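Local coordinates for long form salivary protein D7L (Phlebotomus duboscqi, PDB 6MT7), which binds and sequesters cysteinyl leukotrienes and a thromboxane A2 analog, and inhibits platelet aggregation, modulating blood feeding by the female sand fly, at residues Thr11-Arg16 against Tyr164-Asp169; Val49-Gly54 against Ile175-Leu180; Arg67-Phe72 against Val77-Gly82. All coordinates share one frame; numbering follows the deposited sequence.

Interaction 1 (Thr11-Arg16 against Tyr164-Asp169); sequences TFWAFR and YYRLVD. With TRT (fragment of triton X-100), chain C.
Arg166 lies along the indole of Trp13 for nearly its whole length, and these two side chains carry the contact. The aliphatic part covers the six-membered ring: Arg166 CB comes to 3.3 Å from Trp13 CZ2, and Arg166 CG stands 3.4 Å from the centroid of that ring in a CH-pi contact. Farther along, the guanidinium lies flat over the five-membered ring, the two planes only 3° apart. With Arg166 CZ 4.0 Å from that ring's centroid and over its face, the geometry is that of a cation-pi stack. A bend at chi2 (71°) followed by an extended chi3 keeps the arginine chain flush with the indole. Its rotation is fixed at the rim, where Arg166 NH1 donates to Tyr164 O over 3.1 Å, the acceptor close to the guanidinium plane, and Arg166 NH2 forms a salt bridge with Asp9.

The looser side is around Trp13 NE1. Trp13 NE1 is 4.4 Å from Tyr164 O, and a water joins them, holding the carbonyl at 2.9 Å but the indole N-H only weakly.

Arg166 is the first residue past helix 159-164, with the positive phi of a Schellman motif. The contact joins helix 8-21, whose Phe15 and Arg16 line the ligand pocket, to a loop whose Leu167 and Val168 pack on helix 203-216.

Interaction 2 (Val49-Gly54 against Ile175-Leu180); sequences VWLHLG and IHFRNL. With TRT (fragment of triton X-100), chain C.
A helix end meets a beta turn here: helix 40-52, which lends Val49 and Trp50 to the ligand pocket, runs out through a Schellman motif at Gly54, while Ile175-Arg178 forms a type I turn. Phe177, at the third position of that turn, is the side chain that bridges the two. Its chi1 of 62° sets CG between the backbone N and the carbonyl carbon, and the ring reaches across to Leu51 and His52.

Each of these residues uses a different part of the ring. Leu51 lies over one face, with Leu51 CG 4.0 Å from the Phe177 centroid and 16° off the ring normal, and Leu51 CD2 3.8 Å from Phe177 CD1. Ile175 CG2, from the same turn, lies over the opposite face, so the phenyl is sandwiched between two aliphatic groups. The edge is directed at His52: Phe177 CE1 sits over the middle of the imidazole, 3.7 Å from His52 CD2, and the planes stand at 76°, an edge-to-face pair.

Both imidazole nitrogens have partners. His52 ND1 is hydrogen-bonded to Cys48 O one turn back in its helix, and His52 NE2 is 2.8 Å from a water near the imidazole plane. The same water takes N-H bonds from Asn179 N at 3.0 Å and from Arg178 NH1, tying the histidine to the loop by a polar route beside the aromatic one. These bonds should hold the imidazole's rotation, and with it the face offered to Phe177.

His52 and Arg178 both touch Trp13 of helix 8-21, and Arg178 continues onto Phe190 of helix 187-196; the contact thus joins the end of helix 40-52 to the loop preceding helix 187-196, beside helix 8-21.

Interaction 3 (Arg67-Phe72 against Val77-Gly82); sequences RIMEQF and VAIPGG
The phenyl ring of Phe72 is the bump of this contact, and the hollow it fills is formed by Val77, Ala78, Ile79 and Pro80 as the chain passes beside the Met69-Phe72 turn of helix 65-74 and then moves off. Pro80 forms the floor. Its CD stands over the middle of one ring face, 3.6 Å from the Phe72 centroid and 13° off the normal, a CH-pi contact, and Pro80 CG reaches 3.6 Å from Phe72 CZ. The side chains approach from opposite directions, and CD and CG are the pyrrolidine atoms laid on the phenyl face.

Val77 forms a wall at the rim, where its CG1 meets Phe72 CD1 near the ring plane at 3.6 Å. Ala78 contributes its carbonyl, with Ala78 O 3.5 Å from the same Phe72 CD1. Ile79 supplies a smaller bump: its CD1 comes to 3.5 Å from Phe72 CB and lies 3.7 Å from Met69 O, filling the recess between side chain and helix backbone. Bends at chi1 and chi2 bring that methyl nearer the helix. At the outer margin, the side chain of Met69 (selenomethionine in this derivative) meets the same methyl through CB, and its selenium end leads away.

The closest backbone approach is at Phe72 and Val77, where Val77 N donates to Phe72 O over 3.0 Å in a nearly straight bond (171°). This fixes the start of the loop and places Val77 beside the ring it flanks.

Phe72 also packs on Leu112 of helix 109-115 and Phe104 of helix 94-106, Pro80 shares Phe104, and Val77 touches Asp111 and Thr114. Helix 65-74 and the loop leading to helix 83-86 are thus laid together against helices 94-106 and 109-115.

In the fold
Interactions 1 and 2 form one continuous seam, their centres 8 Å apart. Trp13 CH2 packs 3.4 Å from His52 CD2, while Tyr165 O and Arg178 NH2, 3.0 Å apart, probably form a hydrogen bond, as do Leu167 O and Ile175 N. Helices 8-21 and 40-52 face this seam with one side and the Triton fragment with another: Phe15 CE1 is 3.4 Å from its C2, and Trp50 CZ3 is 3.5 Å from its C3. Interaction 3 lies, centre to centre, about 22 Å from interaction 1 and about 21 Å from interaction 2, yet Trp50 CZ3 also touches Ile68 CD1 at 3.5 Å, and the Phe72 side chain is about 7 Å from the ligand.

Interaction 1 (Thr11-Arg16 against Tyr164-Asp169)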
loop_
_atom_site.group_PDB
_atom_site.type_symbol
_atom_site.label_atom_id
_atom_site.label_comp_id
_atom_site.label_asym_id
_atom_site.label_seq_id
_atom_site.Cartn_x
_atom_site.Cartn_y
_atom_site.Cartn_z
ATOM N N THR A 11 -4.661 -3.364 -2.345
ATOM C CA THR A 11 -3.991 -4.501 -1.725
ATOM C C THR A 11 -2.799 -4.931 -2.564
ATOM O O THR A 11 -1.723 -5.200 -2.022
ATOM C CB THR A 11 -4.960 -5.674 -1.523
ATOM O OG1 THR A 11 -5.450 -6.118 -2.790
ATOM C CG2 THR A 11 -6.148 -5.251 -0.639
ATOM N N PHE A 12 -2.967 -4.975 -3.891
ATOM C CA PHE A 12 -1.853 -5.321 -4.772
ATOM C C PHE A 12 -0.670 -4.383 -4.554
ATOM O O PHE A 12 0.484 -4.827 -4.444
ATOM C CB PHE A 12 -2.326 -5.264 -6.226
ATOM C CG PHE A 12 -1.361 -5.842 -7.217
ATOM C CD1 PHE A 12 -0.825 -7.104 -7.043
ATOM C CD2 PHE A 12 -1.012 -5.116 -8.354
ATOM C CE1 PHE A 12 0.062 -7.629 -7.985
ATOM C CE2 PHE A 12 -0.142 -5.634 -9.288
ATOM C CZ PHE A 12 0.396 -6.892 -9.107
ATOM N N TRP A 13 -0.940 -3.071 -4.485
ATOM C CA TRP A 13 0.135 -2.105 -4.276
ATOM C C TRP A 13 0.869 -2.367 -2.968
ATOM O O TRP A 13 2.102 -2.288 -2.917
ATOM C CB TRP A 13 -0.401 -0.668 -4.301
ATOM C CG TRP A 13 0.681 0.322 -4.004
ATOM C CD1 TRP A 13 1.616 0.808 -4.874
ATOM C CD2 TRP A 13 0.971 0.917 -2.730
ATOM N NE1 TRP A 13 2.470 1.671 -4.221
ATOM C CE2 TRP A 13 2.093 1.754 -2.905
ATOM C CE3 TRP A 13 0.389 0.818 -1.460
ATOM C CZ2 TRP A 13 2.640 2.488 -1.863
ATOM C CZ3 TRP A 13 0.931 1.556 -0.427
ATOM C CH2 TRP A 13 2.050 2.378 -0.636
ATOM N N ALA A 14 0.134 -2.703 -1.904
ATOM C CA ALA A 14 0.776 -2.972 -0.617
ATOM C C ALA A 14 1.701 -4.185 -0.698
ATOM O O ALA A 14 2.854 -4.128 -0.248
ATOM C CB ALA A 14 -0.287 -3.173 0.470
ATOM N N PHE A 15 1.217 -5.297 -1.268
ATOM C CA PHE A 15 2.073 -6.476 -1.406
ATOM C C PHE A 15 3.311 -6.161 -2.237
ATOM O O PHE A 15 4.445 -6.473 -1.850
ATOM C CB PHE A 15 1.312 -7.626 -2.066
ATOM C CG PHE A 15 0.199 -8.187 -1.239
ATOM C CD1 PHE A 15 0.438 -8.722 0.023
ATOM C CD2 PHE A 15 -1.090 -8.213 -1.749
ATOM C CE1 PHE A 15 -0.607 -9.261 0.770
ATOM C CE2 PHE A 15 -2.132 -8.749 -1.010
ATOM C CZ PHE A 15 -1.897 -9.265 0.246
ATOM N N ARG A 16 3.111 -5.552 -3.398
ATOM C CA ARG A 16 4.222 -5.375 -4.324
ATOM C C ARG A 16 5.240 -4.378 -3.788
ATOM O O ARG A 16 6.454 -4.603 -3.891
ATOM C CB ARG A 16 3.688 -4.930 -5.682
ATOM C CG ARG A 16 2.810 -5.984 -6.375
ATOM C CD ARG A 16 3.656 -7.117 -6.986
ATOM N NE ARG A 16 4.591 -6.608 -7.989
ATOM C CZ ARG A 16 5.896 -6.874 -7.994
ATOM N NH1 ARG A 16 6.419 -7.651 -7.054
ATOM N NH2 ARG A 16 6.683 -6.363 -8.939
ATOM N N TYR A 164 -1.189 7.392 -7.676
ATOM C CA TYR A 164 -0.726 6.036 -7.955
ATOM C C TYR A 164 0.708 5.805 -7.493
ATOM O O TYR A 164 1.083 4.662 -7.202
ATOM C CB TYR A 164 -0.895 5.720 -9.443
ATOM C CG TYR A 164 -2.325 5.341 -9.727
ATOM C CD1 TYR A 164 -2.815 4.091 -9.370
ATOM C CD2 TYR A 164 -3.203 6.252 -10.284
ATOM C CE1 TYR A 164 -4.138 3.741 -9.605
ATOM C CE2 TYR A 164 -4.528 5.917 -10.512
ATOM C CZ TYR A 164 -4.989 4.663 -10.170
ATOM O OH TYR A 164 -6.308 4.331 -10.401
ATOM N N TYR A 165 1.518 6.860 -7.404
ATOM C CA TYR A 165 2.809 6.747 -6.729
ATOM C C TYR A 165 2.668 6.676 -5.214
ATOM O O TYR A 165 3.672 6.467 -4.528
ATOM C CB TYR A 165 3.705 7.934 -7.067
ATOM C CG TYR A 165 4.106 8.046 -8.514
ATOM C CD1 TYR A 165 4.349 6.920 -9.292
ATOM C CD2 TYR A 165 4.266 9.297 -9.096
ATOM C CE1 TYR A 165 4.736 7.047 -10.637
ATOM C CE2 TYR A 165 4.643 9.435 -10.426
ATOM C CZ TYR A 165 4.875 8.315 -11.188
ATOM O OH TYR A 165 5.251 8.481 -12.509
ATOM N N ARG A 166 1.450 6.840 -4.689
ATOM C CA ARG A 166 1.182 6.858 -3.252
ATOM C C ARG A 166 1.993 7.943 -2.549
ATOM O O ARG A 166 2.512 7.753 -1.444
ATOM C CB ARG A 166 1.399 5.486 -2.607
ATOM C CG ARG A 166 0.123 4.624 -2.600
ATOM C CD ARG A 166 -0.226 4.156 -4.018
ATOM N NE ARG A 166 -1.423 3.311 -4.056
ATOM C CZ ARG A 166 -1.859 2.683 -5.150
ATOM N NH1 ARG A 166 -1.208 2.801 -6.304
ATOM N NH2 ARG A 166 -2.940 1.916 -5.094
ATOM N N LEU A 167 2.082 9.107 -3.193
ATOM C CA LEU A 167 2.499 10.306 -2.479
ATOM C C LEU A 167 1.341 10.885 -1.674
ATOM O O LEU A 167 1.563 11.464 -0.604
ATOM C CB LEU A 167 3.036 11.350 -3.458
ATOM C CG LEU A 167 4.140 10.834 -4.388
ATOM C CD1 LEU A 167 4.602 11.923 -5.352
ATOM C CD2 LEU A 167 5.300 10.296 -3.577
ATOM N N VAL A 168 0.115 10.741 -2.182
ATOM C CA VAL A 168 -1.111 11.180 -1.527
ATOM C C VAL A 168 -2.132 10.056 -1.639
ATOM O O VAL A 168 -2.032 9.185 -2.505
ATOM C CB VAL A 168 -1.700 12.481 -2.135
ATOM C CG1 VAL A 168 -0.737 13.662 -1.958
ATOM C CG2 VAL A 168 -2.086 12.288 -3.623
ATOM N N ASP A 169 -3.137 10.095 -0.760
ATOM C CA ASP A 169 -4.231 9.130 -0.812
ATOM C C ASP A 169 -5.403 9.723 -1.601
ATOM O O ASP A 169 -5.271 10.749 -2.275
ATOM C CB ASP A 169 -4.623 8.687 0.605
ATOM C CG ASP A 169 -5.146 9.827 1.478
ATOM O OD1 ASP A 169 -5.560 10.887 0.955
ATOM O OD2 ASP A 169 -5.131 9.661 2.716
HETATM C C25 TRT C . 4.609 -11.227 -9.038
HETATM O O24 TRT C . 3.511 -10.908 -8.189
HETATM C C23 TRT C . 3.552 -11.580 -6.930
HETATM C C22 TRT C . 2.562 -10.874 -6.012
HETATM O O21 TRT C . 2.361 -11.574 -4.783
HETATM C C20 TRT C . 1.370 -10.881 -4.033
HETATM C C19 TRT C . 1.001 -11.694 -2.806
HETATM O O18 TRT C . 1.904 -11.378 -1.749
HETATM C C17 TRT C . 2.364 -12.569 -1.144
HETATM C C16 TRT C . 1.715 -12.760 0.211
HETATM O O15 TRT C . 2.374 -11.973 1.208
HETATM C C12 TRT C . 1.705 -11.679 2.383
HETATM C C13 TRT C . 0.696 -12.516 2.847
HETATM C C14 TRT C . 0.017 -12.218 4.035
HETATM C C11 TRT C . 2.033 -10.540 3.107
HETATM C C10 TRT C . 1.361 -10.245 4.290
HETATM C C9 TRT C . 0.351 -11.072 4.762
HETATM C C6 TRT C . -0.357 -10.713 6.036
HETATM C C8 TRT C . 0.231 -11.610 7.119
HETATM C C7 TRT C . -0.034 -9.270 6.412
HETATM C C5 TRT C . -1.870 -11.009 5.926
HETATM C C1 TRT C . -2.843 -10.149 5.087
HETATM C C2 TRT C . -2.332 -9.707 3.720
HETATM C C4 TRT C . -4.091 -10.991 4.854
HETATM C C3 TRT C . -3.330 -8.904 5.816
HETATM O O HOH W 1 3.719 3.422 -6.872
#

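Interaction 2 (Val49-Gly54 against Ile175-Leu180)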
loop_
_atom_site.group_PDB
_atom_site.type_symbol
_atom_site.label_atom_id
_atom_site.label_comp_id
_atom_site.label_asym_id
_atom_site.label_seq_id
_atom_site.Cartn_x
_atom_site.Cartn_y
_atom_site.Cartn_z
ATOM N N VAL A 49 3.449 -4.917 5.127
ATOM C CA VAL A 49 2.180 -5.096 4.425
ATOM C C VAL A 49 1.016 -4.626 5.293
ATOM O O VAL A 49 0.113 -3.931 4.810
ATOM C CB VAL A 49 1.996 -6.556 3.973
ATOM C CG1 VAL A 49 0.601 -6.756 3.388
ATOM C CG2 VAL A 49 3.052 -6.935 2.930
ATOM N N TRP A 50 1.015 -4.986 6.581
ATOM C CA TRP A 50 -0.029 -4.467 7.471
ATOM C C TRP A 50 -0.065 -2.947 7.419
ATOM O O TRP A 50 -1.141 -2.340 7.317
ATOM C CB TRP A 50 0.205 -4.910 8.915
ATOM C CG TRP A 50 -0.167 -6.309 9.277
ATOM C CD1 TRP A 50 0.671 -7.266 9.777
ATOM C CD2 TRP A 50 -1.475 -6.904 9.239
ATOM N NE1 TRP A 50 -0.024 -8.421 10.032
ATOM C CE2 TRP A 50 -1.344 -8.226 9.714
ATOM C CE3 TRP A 50 -2.740 -6.449 8.847
ATOM C CZ2 TRP A 50 -2.432 -9.104 9.801
ATOM C CZ3 TRP A 50 -3.818 -7.327 8.929
ATOM C CH2 TRP A 50 -3.653 -8.636 9.407
ATOM N N LEU A 51 1.110 -2.316 7.463
ATOM C CA LEU A 51 1.190 -0.860 7.427
ATOM C C LEU A 51 0.683 -0.316 6.096
ATOM O O LEU A 51 -0.110 0.634 6.057
ATOM C CB LEU A 51 2.638 -0.416 7.669
ATOM C CG LEU A 51 2.985 1.067 7.493
ATOM C CD1 LEU A 51 2.307 1.909 8.549
ATOM C CD2 LEU A 51 4.513 1.264 7.535
ATOM N N HIS A 52 1.138 -0.905 4.988
ATOM C CA HIS A 52 0.807 -0.362 3.678
ATOM C C HIS A 52 -0.622 -0.668 3.251
ATOM O O HIS A 52 -1.125 -0.030 2.313
ATOM C CB HIS A 52 1.814 -0.869 2.640
ATOM C CG HIS A 52 3.130 -0.158 2.712
ATOM N ND1 HIS A 52 3.977 -0.277 3.792
ATOM C CD2 HIS A 52 3.722 0.719 1.862
ATOM C CE1 HIS A 52 5.042 0.481 3.601
ATOM N NE2 HIS A 52 4.915 1.090 2.433
ATOM N N LEU A 53 -1.287 -1.622 3.915
ATOM C CA LEU A 53 -2.719 -1.826 3.739
ATOM C C LEU A 53 -3.560 -0.820 4.512
ATOM O O LEU A 53 -4.782 -0.792 4.326
ATOM C CB LEU A 53 -3.116 -3.235 4.184
ATOM C CG LEU A 53 -2.686 -4.398 3.283
ATOM C CD1 LEU A 53 -2.882 -5.729 3.990
ATOM C CD2 LEU A 53 -3.466 -4.364 1.974
ATOM N N GLY A 54 -2.951 -0.020 5.381
ATOM C CA GLY A 54 -3.717 0.870 6.235
ATOM C C GLY A 54 -4.260 0.220 7.480
ATOM O O GLY A 54 -5.198 0.751 8.093
ATOM N N ILE A 175 0.792 10.597 2.188
ATOM C CA ILE A 175 0.956 9.320 2.864
ATOM C C ILE A 175 2.269 9.402 3.643
ATOM O O ILE A 175 3.359 9.340 3.071
ATOM C CB ILE A 175 0.911 8.159 1.874
ATOM C CG1 ILE A 175 -0.511 8.092 1.282
ATOM C CG2 ILE A 175 1.297 6.860 2.560
ATOM C CD1 ILE A 175 -0.702 7.050 0.185
ATOM N N HIS A 176 2.156 9.573 4.968
ATOM C CA HIS A 176 3.291 10.003 5.780
ATOM C C HIS A 176 4.384 8.942 5.872
ATOM O O HIS A 176 5.560 9.288 6.031
ATOM C CB HIS A 176 2.830 10.360 7.196
ATOM C CG HIS A 176 2.148 11.688 7.307
ATOM N ND1 HIS A 176 1.003 12.002 6.603
ATOM C CD2 HIS A 176 2.432 12.777 8.064
ATOM C CE1 HIS A 176 0.623 13.231 6.907
ATOM N NE2 HIS A 176 1.471 13.722 7.794
ATOM N N PHE A 177 4.022 7.665 5.804
ATOM C CA PHE A 177 4.976 6.591 6.056
ATOM C C PHE A 177 5.683 6.099 4.801
ATOM O O PHE A 177 6.471 5.149 4.894
ATOM C CB PHE A 177 4.274 5.403 6.735
ATOM C CG PHE A 177 3.190 4.784 5.901
ATOM C CD1 PHE A 177 3.489 3.872 4.902
ATOM C CD2 PHE A 177 1.863 5.108 6.125
ATOM C CE1 PHE A 177 2.488 3.311 4.131
ATOM C CE2 PHE A 177 0.867 4.543 5.364
ATOM C CZ PHE A 177 1.178 3.647 4.369
ATOM N N ARG A 178 5.402 6.688 3.638
ATOM C CA ARG A 178 6.006 6.244 2.383
ATOM C C ARG A 178 7.531 6.246 2.470
ATOM O O ARG A 178 8.144 7.199 2.962
ATOM C CB ARG A 178 5.521 7.135 1.235
ATOM C CG ARG A 178 5.873 6.649 -0.166
ATOM C CD ARG A 178 5.033 5.438 -0.561
ATOM N NE ARG A 178 5.000 5.277 -2.009
ATOM C CZ ARG A 178 5.635 4.307 -2.661
ATOM N NH1 ARG A 178 6.331 3.404 -1.989
ATOM N NH2 ARG A 178 5.563 4.227 -3.988
ATOM N N ASN A 179 8.134 5.147 2.018
ATOM C CA ASN A 179 9.573 4.930 2.063
ATOM C C ASN A 179 10.059 4.952 0.624
ATOM O O ASN A 179 9.770 4.032 -0.149
ATOM C CB ASN A 179 9.891 3.602 2.755
ATOM C CG ASN A 179 11.382 3.296 2.818
ATOM O OD1 ASN A 179 12.187 3.862 2.079
ATOM N ND2 ASN A 179 11.751 2.371 3.699
ATOM N N LEU A 180 10.784 6.008 0.262
ATOM C CA LEU A 180 11.401 6.104 -1.051
ATOM C C LEU A 180 12.926 6.073 -0.959
ATOM O O LEU A 180 13.605 6.544 -1.875
ATOM C CB LEU A 180 10.924 7.367 -1.764
ATOM C CG LEU A 180 9.411 7.492 -2.018
ATOM C CD1 LEU A 180 9.090 8.728 -2.869
ATOM C CD2 LEU A 180 8.818 6.228 -2.655
HETATM C C25 TRT C . 4.609 -11.227 -9.038
HETATM O O24 TRT C . 3.511 -10.908 -8.189
HETATM C C23 TRT C . 3.552 -11.580 -6.930
HETATM C C22 TRT C . 2.562 -10.874 -6.012
HETATM O O21 TRT C . 2.361 -11.574 -4.783
HETATM C C20 TRT C . 1.370 -10.881 -4.033
HETATM C C19 TRT C . 1.001 -11.694 -2.806
HETATM O O18 TRT C . 1.904 -11.378 -1.749
HETATM C C17 TRT C . 2.364 -12.569 -1.144
HETATM C C16 TRT C . 1.715 -12.760 0.211
HETATM O O15 TRT C . 2.374 -11.973 1.208
HETATM C C12 TRT C . 1.705 -11.679 2.383
HETATM C C13 TRT C . 0.696 -12.516 2.847
HETATM C C14 TRT C . 0.017 -12.218 4.035
HETATM C C11 TRT C . 2.033 -10.540 3.107
HETATM C C10 TRT C . 1.361 -10.245 4.290
HETATM C C9 TRT C . 0.351 -11.072 4.762
HETATM C C6 TRT C . -0.357 -10.713 6.036
HETATM C C8 TRT C . 0.231 -11.610 7.119
HETATM C C7 TRT C . -0.034 -9.270 6.412
HETATM C C5 TRT C . -1.870 -11.009 5.926
HETATM C C1 TRT C . -2.843 -10.149 5.087
HETATM C C2 TRT C . -2.332 -9.707 3.720
HETATM C C4 TRT C . -4.091 -10.991 4.854
HETATM C C3 TRT C . -3.330 -8.904 5.816
HETATM O O HOH W 2 6.702 2.724 1.118
#

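Interaction 3 (Arg67-Phe72 against Val77-Gly82)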
loop_
_atom_site.group_PDB
_atom_site.type_symbol
_atom_site.label_atom_id
_atom_site.label_comp_id
_atom_site.label_asym_id
_atom_site.label_seq_id
_atom_site.Cartn_x
_atom_site.Cartn_y
_atom_site.Cartn_z
ATOM N N ARG A 67 -10.951 -2.455 11.254
ATOM C CA ARG A 67 -10.907 -2.372 9.799
ATOM C C ARG A 67 -10.608 -3.722 9.163
ATOM O O ARG A 67 -11.004 -3.965 8.015
ATOM C CB ARG A 67 -9.861 -1.336 9.362
ATOM C CG ARG A 67 -10.155 0.099 9.862
ATOM C CD ARG A 67 -11.560 0.558 9.493
ATOM N NE ARG A 67 -11.756 1.973 9.808
ATOM C CZ ARG A 67 -12.771 2.709 9.366
ATOM N NH1 ARG A 67 -13.700 2.179 8.589
ATOM N NH2 ARG A 67 -12.852 3.990 9.712
ATOM N N ILE A 68 -9.890 -4.592 9.877
ATOM C CA ILE A 68 -9.678 -5.958 9.407
ATOM C C ILE A 68 -11.011 -6.692 9.334
ATOM O O ILE A 68 -11.325 -7.353 8.336
ATOM C CB ILE A 68 -8.677 -6.691 10.321
ATOM C CG1 ILE A 68 -7.284 -6.072 10.203
ATOM C CG2 ILE A 68 -8.624 -8.184 9.975
ATOM C CD1 ILE A 68 -6.310 -6.520 11.300
HETATM N N MSE A 69 -11.826 -6.553 10.377
HETATM C CA MSE A 69 -13.138 -7.176 10.415
HETATM C C MSE A 69 -14.029 -6.607 9.314
HETATM O O MSE A 69 -14.789 -7.336 8.667
HETATM C CB MSE A 69 -13.750 -6.968 11.799
HETATM C CG MSE A 69 -13.115 -7.930 12.770
HETATM SE SE MSE A 69 -13.840 -7.796 14.559
HETATM C CE MSE A 69 -13.446 -5.931 14.823
ATOM N N GLU A 70 -13.909 -5.296 9.090
ATOM C CA GLU A 70 -14.659 -4.654 8.014
ATOM C C GLU A 70 -14.278 -5.221 6.651
ATOM O O GLU A 70 -15.140 -5.396 5.778
ATOM C CB GLU A 70 -14.426 -3.148 8.046
ATOM C CG GLU A 70 -15.104 -2.414 6.910
ATOM C CD GLU A 70 -14.961 -0.903 7.011
ATOM O OE1 GLU A 70 -14.390 -0.419 8.019
ATOM O OE2 GLU A 70 -15.430 -0.208 6.077
ATOM N N GLN A 71 -12.995 -5.531 6.450
ATOM C CA GLN A 71 -12.602 -6.139 5.186
ATOM C C GLN A 71 -13.327 -7.460 4.980
ATOM O O GLN A 71 -13.863 -7.724 3.899
ATOM C CB GLN A 71 -11.087 -6.347 5.124
ATOM C CG GLN A 71 -10.604 -6.756 3.725
ATOM C CD GLN A 71 -10.473 -5.549 2.800
ATOM O OE1 GLN A 71 -10.412 -4.412 3.260
ATOM N NE2 GLN A 71 -10.427 -5.792 1.503
ATOM N N PHE A 72 -13.353 -8.308 6.011
ATOM C CA PHE A 72 -14.050 -9.583 5.885
ATOM C C PHE A 72 -15.532 -9.364 5.622
ATOM O O PHE A 72 -16.111 -9.961 4.708
ATOM C CB PHE A 72 -13.855 -10.413 7.151
ATOM C CG PHE A 72 -12.540 -11.118 7.215
ATOM C CD1 PHE A 72 -12.414 -12.414 6.742
ATOM C CD2 PHE A 72 -11.439 -10.500 7.769
ATOM C CE1 PHE A 72 -11.199 -13.076 6.819
ATOM C CE2 PHE A 72 -10.219 -11.154 7.836
ATOM C CZ PHE A 72 -10.103 -12.440 7.363
ATOM N N VAL A 77 -16.911 -12.641 3.733
ATOM C CA VAL A 77 -16.115 -13.733 4.284
ATOM C C VAL A 77 -16.351 -13.777 5.786
ATOM O O VAL A 77 -16.296 -12.739 6.461
ATOM C CB VAL A 77 -14.612 -13.568 3.984
ATOM C CG1 VAL A 77 -13.842 -14.791 4.465
ATOM C CG2 VAL A 77 -14.370 -13.334 2.497
ATOM N N ALA A 78 -16.583 -14.978 6.313
ATOM C CA ALA A 78 -16.802 -15.144 7.745
ATOM C C ALA A 78 -15.618 -14.622 8.544
ATOM O O ALA A 78 -14.458 -14.818 8.175
ATOM C CB ALA A 78 -17.043 -16.619 8.075
ATOM N N ILE A 79 -15.910 -13.955 9.654
ATOM C CA ILE A 79 -14.861 -13.487 10.554
ATOM C C ILE A 79 -14.106 -14.686 11.109
ATOM O O ILE A 79 -14.722 -15.572 11.717
ATOM C CB ILE A 79 -15.439 -12.637 11.696
ATOM C CG1 ILE A 79 -16.252 -11.470 11.128
ATOM C CG2 ILE A 79 -14.312 -12.143 12.605
ATOM C CD1 ILE A 79 -15.457 -10.561 10.241
ATOM N N PRO A 80 -12.789 -14.756 10.952
ATOM C CA PRO A 80 -12.055 -15.932 11.426
ATOM C C PRO A 80 -11.906 -15.947 12.942
ATOM O O PRO A 80 -12.100 -14.945 13.634
ATOM C CB PRO A 80 -10.697 -15.807 10.732
ATOM C CG PRO A 80 -10.565 -14.382 10.371
ATOM C CD PRO A 80 -11.932 -13.797 10.233
ATOM N N GLY A 81 -11.576 -17.127 13.463
ATOM C CA GLY A 81 -11.247 -17.242 14.866
ATOM C C GLY A 81 -9.875 -16.669 15.158
ATOM O O GLY A 81 -9.110 -16.314 14.261
ATOM N N GLY A 82 -9.561 -16.570 16.448
ATOM C CA GLY A 82 -8.240 -16.123 16.855
ATOM C C GLY A 82 -7.985 -14.642 16.698
ATOM O O GLY A 82 -6.822 -14.232 16.597
#